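Local coordinates for protein alpha-1,2-mannosidase (Bacteroides thetaiotaomicron, PDB 2WW2) that hydrolyses alpha-mannosidic linkages with inversion of configuration, as a calcium-dependent glycoside hydrolase of family GH92 from a human gut symbiont, at residues M61-T67 with G78-P84. Residue numbers count along the deposited sequence, not the author numbering.
Sequences MRGFRQT and GTFSIMP
Strands 63-67 and 80-84 run antiparallel, their axes 4.4 Å apart at closest and their directions 154° apart. Gly78 leads in with phi/psi of 55/46, a positive phi that suits glycine. Thr79 follows in extended conformation; with chi1 t its OG1 donates to Gln66 O (2.6 Å) and accepts from Arg65 NE (2.7 Å), a double role for which a hydroxyl is well suited. The Arg65 guanidinium also forms a salt bridge with Asp76. Phe80 O receives Gln66 N at 2.9 Å, while its p rotamer packs CE2 obliquely 3.6 Å from Gln66 CD, whose NE2 bonds Ser235 OG, and lets the ring stack on Phe184. Ser81 pairs with Arg65 without hydrogen bonds, CA to CA 4.2 Å; its small side chain fits beside Gly63, where a CB would be crowded. Ile82 and Phe64 form a hydrogen-bonded pair, Phe64 N to Ile82 O and Ile82 N to Phe64 O both 2.9 Å, their apolar side chains sharing one sheet face. Met83, chi1 t, lays SD 3.6 Å from Gly63 CA and 4.9 Å from the Phe64 ring centroid, an oblique Met-aromatic contact. Pro84 packs its ring carbon CD 3.9 Å from Phe64 CE2, an apolar contact. Across from strand 40-44, Arg62 and Gly63 opposite Gln44 make a classic beta bulge. These neighbouring strands belong to the large antiparallel sheet of the N-terminal domain, whose galactose mutarotase-like clan is consistent with a beta-sandwich.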
loop_
_atom_site.group_PDB
_atom_site.type_symbol
_atom_site.label_atom_id
_atom_site.label_comp_id
_atom_site.label_asym_id
_atom_site.label_seq_id
_atom_site.Cartn_x
_atom_site.Cartn_y
_atom_site.Cartn_z
ATOM N N MET A 61 -11.919 -37.062 2.206
ATOM C CA MET A 61 -11.228 -37.502 3.407
ATOM C C MET A 61 -10.381 -38.735 3.133
ATOM O O MET A 61 -10.779 -39.608 2.376
ATOM C CB MET A 61 -12.228 -37.803 4.519
ATOM C CG MET A 61 -11.549 -37.991 5.851
ATOM S SD MET A 61 -11.270 -36.426 6.650
ATOM C CE MET A 61 -12.962 -35.890 7.016
ATOM N N ARG A 62 -9.193 -38.799 3.743
ATOM C CA ARG A 62 -8.292 -39.950 3.547
ATOM C C ARG A 62 -8.120 -40.820 4.790
ATOM O O ARG A 62 -7.749 -41.997 4.685
ATOM C CB ARG A 62 -6.879 -39.497 3.154
ATOM C CG ARG A 62 -6.832 -38.566 1.972
ATOM C CD ARG A 62 -5.390 -38.340 1.544
ATOM N NE ARG A 62 -5.325 -37.168 0.683
ATOM C CZ ARG A 62 -4.853 -37.172 -0.552
ATOM N NH1 ARG A 62 -4.386 -38.295 -1.092
ATOM N NH2 ARG A 62 -4.843 -36.044 -1.238
ATOM N N GLY A 63 -8.320 -40.244 5.968
ATOM C CA GLY A 63 -8.150 -41.034 7.188
ATOM C C GLY A 63 -8.394 -40.246 8.459
ATOM O O GLY A 63 -8.659 -39.034 8.410
ATOM N N PHE A 64 -8.286 -40.941 9.590
ATOM C CA PHE A 64 -8.331 -40.310 10.895
ATOM C C PHE A 64 -7.013 -40.603 11.571
ATOM O O PHE A 64 -6.703 -41.745 11.853
ATOM C CB PHE A 64 -9.534 -40.805 11.704
ATOM C CG PHE A 64 -10.828 -40.506 11.022
ATOM C CD1 PHE A 64 -11.492 -39.307 11.258
ATOM C CD2 PHE A 64 -11.356 -41.403 10.092
ATOM C CE1 PHE A 64 -12.690 -39.020 10.596
ATOM C CE2 PHE A 64 -12.537 -41.130 9.425
ATOM C CZ PHE A 64 -13.217 -39.935 9.680
ATOM N N ARG A 65 -6.243 -39.547 11.801
ATOM C CA ARG A 65 -4.855 -39.676 12.223
ATOM C C ARG A 65 -4.712 -39.565 13.720
ATOM O O ARG A 65 -5.330 -38.686 14.347
ATOM C CB ARG A 65 -4.037 -38.529 11.614
ATOM C CG ARG A 65 -3.764 -38.652 10.114
ATOM C CD ARG A 65 -2.365 -39.224 9.853
ATOM N NE ARG A 65 -1.317 -38.260 10.182
ATOM C CZ ARG A 65 -1.028 -37.173 9.468
ATOM N NH1 ARG A 65 -1.715 -36.875 8.364
ATOM N NH2 ARG A 65 -0.043 -36.377 9.872
ATOM N N GLN A 66 -3.865 -40.424 14.294
ATOM C CA GLN A 66 -3.267 -40.136 15.576
ATOM C C GLN A 66 -2.120 -39.202 15.233
ATOM O O GLN A 66 -1.204 -39.580 14.474
ATOM C CB GLN A 66 -2.703 -41.396 16.233
ATOM C CG GLN A 66 -1.879 -41.043 17.494
ATOM C CD GLN A 66 -1.097 -42.221 18.041
ATOM O OE1 GLN A 66 0.043 -42.491 17.624
ATOM N NE2 GLN A 66 -1.684 -42.913 18.989
ATOM N N THR A 67 -2.166 -37.981 15.760
ATOM C CA THR A 67 -1.190 -36.960 15.368
ATOM C C THR A 67 -0.559 -36.287 16.583
ATOM O O THR A 67 -1.134 -36.275 17.663
ATOM C CB THR A 67 -1.840 -35.871 14.435
ATOM O OG1 THR A 67 -0.838 -34.944 13.997
ATOM C CG2 THR A 67 -2.931 -35.095 15.185
ATOM N N GLY A 78 5.330 -40.068 14.896
ATOM C CA GLY A 78 4.617 -41.111 15.646
ATOM C C GLY A 78 3.164 -41.153 15.234
ATOM O O GLY A 78 2.295 -41.213 16.089
ATOM N N THR A 79 2.904 -41.118 13.929
ATOM C CA THR A 79 1.530 -40.972 13.416
ATOM C C THR A 79 1.094 -42.190 12.597
ATOM O O THR A 79 1.897 -42.777 11.858
ATOM C CB THR A 79 1.366 -39.634 12.594
ATOM O OG1 THR A 79 0.005 -39.457 12.189
ATOM C CG2 THR A 79 2.267 -39.593 11.355
ATOM N N PHE A 80 -0.174 -42.583 12.760
ATOM C CA PHE A 80 -0.785 -43.614 11.934
ATOM C C PHE A 80 -2.235 -43.202 11.719
ATOM O O PHE A 80 -2.693 -42.223 12.337
ATOM C CB PHE A 80 -0.649 -45.014 12.574
ATOM C CG PHE A 80 -1.505 -45.240 13.788
ATOM C CD1 PHE A 80 -2.760 -45.825 13.667
ATOM C CD2 PHE A 80 -1.041 -44.926 15.063
ATOM C CE1 PHE A 80 -3.559 -46.053 14.789
ATOM C CE2 PHE A 80 -1.852 -45.161 16.191
ATOM C CZ PHE A 80 -3.108 -45.713 16.047
ATOM N N SER A 81 -2.957 -43.866 10.819
ATOM C CA SER A 81 -4.361 -43.474 10.624
ATOM C C SER A 81 -5.257 -44.687 10.531
ATOM O O SER A 81 -4.804 -45.798 10.254
ATOM C CB SER A 81 -4.564 -42.596 9.376
ATOM O OG SER A 81 -4.361 -43.345 8.183
ATOM N N ILE A 82 -6.543 -44.446 10.733
ATOM C CA ILE A 82 -7.552 -45.476 10.624
ATOM C C ILE A 82 -8.622 -44.884 9.696
ATOM O O ILE A 82 -8.966 -43.719 9.833
ATOM C CB ILE A 82 -8.177 -45.742 12.012
ATOM C CG1 ILE A 82 -7.192 -46.488 12.920
ATOM C CG2 ILE A 82 -9.474 -46.517 11.886
ATOM C CD1 ILE A 82 -7.607 -46.466 14.395
ATOM N N MET A 83 -9.111 -45.669 8.735
ATOM C CA MET A 83 -10.082 -45.164 7.774
ATOM C C MET A 83 -11.135 -46.223 7.470
ATOM O O MET A 83 -10.859 -47.223 6.819
ATOM C CB MET A 83 -9.388 -44.723 6.469
ATOM C CG MET A 83 -10.351 -44.094 5.477
ATOM S SD MET A 83 -11.201 -42.643 6.172
ATOM C CE MET A 83 -12.058 -42.088 4.706
ATOM N N PRO A 84 -12.363 -46.010 7.949
ATOM C CA PRO A 84 -13.415 -46.934 7.537
ATOM C C PRO A 84 -13.828 -46.639 6.088
ATOM O O PRO A 84 -13.778 -45.485 5.652
ATOM C CB PRO A 84 -14.545 -46.648 8.528
ATOM C CG PRO A 84 -14.302 -45.255 9.002
ATOM C CD PRO A 84 -12.816 -44.997 8.910
#